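Local coordinates for KaiC domain-containing protein (Pyrococcus horikoshii, PDB 2ZTS), which probably binds ATP and magnesium as a KaiC-like P-loop protein, and holds ADP where its subunits meet, at residues Gly26-Thr31 / Met223-His228. Residues are numbered along the deposited sequence; the frame is centred on the assembly and turned at random.
Sequences GFPEGT and MRETRH. With ADP (adenosine-5'-diphosphate), chain D.
Two type II turns face each other here, P28 to T31 and M223 to T226, with the CA atoms of P28 and E225 7.1 Å apart. P28 fits its ring against the second turn: CG lies 3.4 Å from the carbonyl O of R224 and also touches OG1 of T226, whose hydroxyl bonds back to that same carbonyl, while CB meets OE1 of E225. Beside it, M223, a selenomethionine whose chain folds back at its last two torsions (chi2 65°, chi3 58°), brings CE to 3.9 Å from CD1 of F27; SE sits in the plane of the ring at its edge, a Met-aromatic contact.

In this KaiC-like P-loop fold the second turn follows strand 214-223 and contacts a nucleotide held mainly by the P-loop of a neighbouring subunit: M223 N donates to ADP O3' at 3.0 Å, and NE2 of H228 lies 3.1 Å from ADP O2' and makes a weak hydrogen bond with ADP O3'.

The side chains of R224 and T31 run antiparallel alongside one another, CG of R224 near CG2 of T31. With OG1 beside its own backbone N (chi1 -51°), the T31 hydroxyl donates a short hydrogen bond to P28 O, 2.5 Å from OG1, and takes a weak hydrogen bond from R224 NE, 3.4 Å from OG1, which lies at the guanidinium edge near its plane. An alanine at T31 would probably leave R224 NE without this acceptor and P28 O with just the T31 amide inside the turn. E225 OE1 lies 2.7 Å from R224 NE but well out of the guanidinium plane, pairing by charge alone. Both charges also reach the neighbouring subunit, R224 NH1 to its E77 and E225 OE2 to its R76.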
loop_
_atom_site.group_PDB
_atom_site.type_symbol
_atom_site.label_atom_id
_atom_site.label_comp_id
_atom_site.label_asym_id
_atom_site.label_seq_id
_atom_site.Cartn_x
_atom_site.Cartn_y
_atom_site.Cartn_z
ATOM N N GLY C 26 -6.676 -2.659 38.957
ATOM C CA GLY C 26 -7.333 -3.709 38.168
ATOM C C GLY C 26 -8.300 -3.185 37.153
ATOM O O GLY C 26 -8.449 -1.969 37.045
ATOM N N PHE C 27 -8.900 -4.092 36.362
ATOM C CA PHE C 27 -9.856 -3.715 35.339
ATOM C C PHE C 27 -11.224 -3.353 35.950
ATOM O O PHE C 27 -11.777 -4.161 36.714
ATOM C CB PHE C 27 -10.121 -4.855 34.354
ATOM C CG PHE C 27 -8.911 -5.455 33.747
ATOM C CD1 PHE C 27 -8.171 -4.753 32.785
ATOM C CD2 PHE C 27 -8.534 -6.755 34.060
ATOM C CE1 PHE C 27 -7.069 -5.334 32.162
ATOM C CE2 PHE C 27 -7.396 -7.342 33.423
ATOM C CZ PHE C 27 -6.667 -6.602 32.486
ATOM N N PRO C 28 -11.825 -2.220 35.554
ATOM C CA PRO C 28 -13.213 -1.969 35.950
ATOM C C PRO C 28 -14.053 -3.184 35.601
ATOM O O PRO C 28 -14.036 -3.696 34.459
ATOM C CB PRO C 28 -13.637 -0.750 35.115
ATOM C CG PRO C 28 -12.401 -0.055 34.702
ATOM C CD PRO C 28 -11.274 -1.123 34.719
ATOM N N GLU C 29 -14.821 -3.638 36.584
ATOM C CA GLU C 29 -15.740 -4.752 36.397
ATOM C C GLU C 29 -16.656 -4.540 35.196
ATOM O O GLU C 29 -17.204 -3.477 34.993
ATOM C CB GLU C 29 -16.549 -4.967 37.730
ATOM C CG GLU C 29 -17.420 -6.203 37.752
ATOM C CD GLU C 29 -18.088 -6.469 39.126
ATOM O OE1 GLU C 29 -17.874 -5.685 40.101
ATOM O OE2 GLU C 29 -18.821 -7.494 39.224
ATOM N N GLY C 30 -16.821 -5.563 34.371
ATOM C CA GLY C 30 -17.698 -5.464 33.231
ATOM C C GLY C 30 -16.996 -5.020 31.920
ATOM O O GLY C 30 -17.633 -5.057 30.869
ATOM N N THR C 31 -15.730 -4.624 31.971
ATOM C CA THR C 31 -15.004 -4.087 30.758
ATOM C C THR C 31 -14.643 -5.184 29.747
ATOM O O THR C 31 -14.253 -6.251 30.137
ATOM C CB THR C 31 -13.658 -3.460 31.168
ATOM O OG1 THR C 31 -13.848 -2.535 32.209
ATOM C CG2 THR C 31 -13.105 -2.591 30.068
HETATM N N MSE C 223 -7.912 2.605 28.700
HETATM C CA MSE C 223 -8.666 1.831 29.708
HETATM C C MSE C 223 -9.743 2.724 30.268
HETATM O O MSE C 223 -9.432 3.729 30.881
HETATM C CB MSE C 223 -7.767 1.347 30.831
HETATM C CG MSE C 223 -8.451 0.442 31.886
HETATM SE SE MSE C 223 -9.043 -1.261 31.040
HETATM C CE MSE C 223 -7.244 -1.855 30.373
ATOM N N ARG C 224 -11.000 2.358 30.064
ATOM C CA ARG C 224 -12.081 3.218 30.493
ATOM C C ARG C 224 -12.076 3.373 32.021
ATOM O O ARG C 224 -11.562 2.525 32.733
ATOM C CB ARG C 224 -13.423 2.685 29.997
ATOM C CG ARG C 224 -13.929 1.409 30.743
ATOM C CD ARG C 224 -15.466 1.359 30.903
ATOM N NE ARG C 224 -15.873 0.112 31.557
ATOM C CZ ARG C 224 -17.092 -0.435 31.540
ATOM N NH1 ARG C 224 -18.121 0.174 30.959
ATOM N NH2 ARG C 224 -17.274 -1.597 32.163
ATOM N N GLU C 225 -12.589 4.506 32.484
ATOM C CA GLU C 225 -12.753 4.804 33.916
ATOM C C GLU C 225 -11.450 4.729 34.682
ATOM O O GLU C 225 -11.457 4.453 35.855
ATOM C CB GLU C 225 -13.783 3.842 34.583
ATOM C CG GLU C 225 -15.175 3.845 33.971
ATOM C CD GLU C 225 -16.095 2.696 34.457
ATOM O OE1 GLU C 225 -16.201 1.660 33.741
ATOM O OE2 GLU C 225 -16.764 2.836 35.538
ATOM N N THR C 226 -10.316 4.939 34.035
ATOM C CA THR C 226 -9.064 4.743 34.720
ATOM C C THR C 226 -8.026 5.740 34.263
ATOM O O THR C 226 -7.798 5.868 33.078
ATOM C CB THR C 226 -8.532 3.322 34.407
ATOM O OG1 THR C 226 -9.556 2.352 34.609
ATOM C CG2 THR C 226 -7.461 2.908 35.388
ATOM N N ARG C 227 -7.345 6.364 35.206
ATOM C CA ARG C 227 -6.144 7.162 34.963
ATOM C C ARG C 227 -5.032 6.122 34.967
ATOM O O ARG C 227 -4.465 5.846 36.021
ATOM C CB ARG C 227 -5.969 8.248 36.090
ATOM C CG ARG C 227 -4.855 9.383 35.941
ATOM C CD ARG C 227 -5.253 10.767 36.648
ATOM N NE ARG C 227 -4.363 11.965 36.570
ATOM C CZ ARG C 227 -3.989 12.650 35.456
ATOM N NH1 ARG C 227 -4.339 12.255 34.238
ATOM N NH2 ARG C 227 -3.223 13.740 35.557
ATOM N N HIS C 228 -4.781 5.515 33.807
ATOM C CA HIS C 228 -3.723 4.469 33.644
ATOM C C HIS C 228 -2.427 5.108 33.216
ATOM O O HIS C 228 -2.429 6.100 32.544
ATOM C CB HIS C 228 -4.079 3.359 32.598
ATOM C CG HIS C 228 -4.424 3.884 31.230
ATOM N ND1 HIS C 228 -3.733 4.891 30.616
ATOM C CD2 HIS C 228 -5.393 3.532 30.358
ATOM C CE1 HIS C 228 -4.280 5.160 29.441
ATOM N NE2 HIS C 228 -5.297 4.353 29.265
HETATM P PB ADP D . -11.461 7.590 22.413
HETATM O O1B ADP D . -10.759 8.380 21.344
HETATM O O2B ADP D . -11.182 6.098 22.233
HETATM O O3B ADP D . -12.936 7.774 22.194
HETATM P PA ADP D . -11.787 8.174 25.180
HETATM O O1A ADP D . -12.409 9.546 25.176
HETATM O O2A ADP D . -12.712 6.985 25.131
HETATM O O3A ADP D . -10.845 7.997 23.833
HETATM O "O5'" ADP D . -10.691 8.261 26.324
HETATM C "C5'" ADP D . -10.640 7.307 27.331
HETATM C "C4'" ADP D . -9.327 7.516 28.038
HETATM O "O4'" ADP D . -9.400 8.587 28.954
HETATM C "C3'" ADP D . -8.900 6.267 28.783
HETATM O "O3'" ADP D . -8.169 5.492 27.899
HETATM C "C2'" ADP D . -8.078 6.855 29.878
HETATM O "O2'" ADP D . -6.752 7.047 29.524
HETATM C "C1'" ADP D . -8.687 8.227 30.114
HETATM N N9 ADP D . -9.617 8.145 31.242
HETATM C C8 ADP D . -10.848 7.519 31.263
HETATM N N7 ADP D . -11.392 7.695 32.495
HETATM C C5 ADP D . -10.511 8.399 33.235
HETATM C C6 ADP D . -10.593 8.832 34.548
HETATM N N6 ADP D . -11.789 8.795 35.133
HETATM N N1 ADP D . -9.545 9.579 35.037
HETATM C C2 ADP D . -8.429 9.865 34.230
HETATM N N3 ADP D . -8.349 9.413 32.908
HETATM C C4 ADP D . -9.391 8.699 32.451
#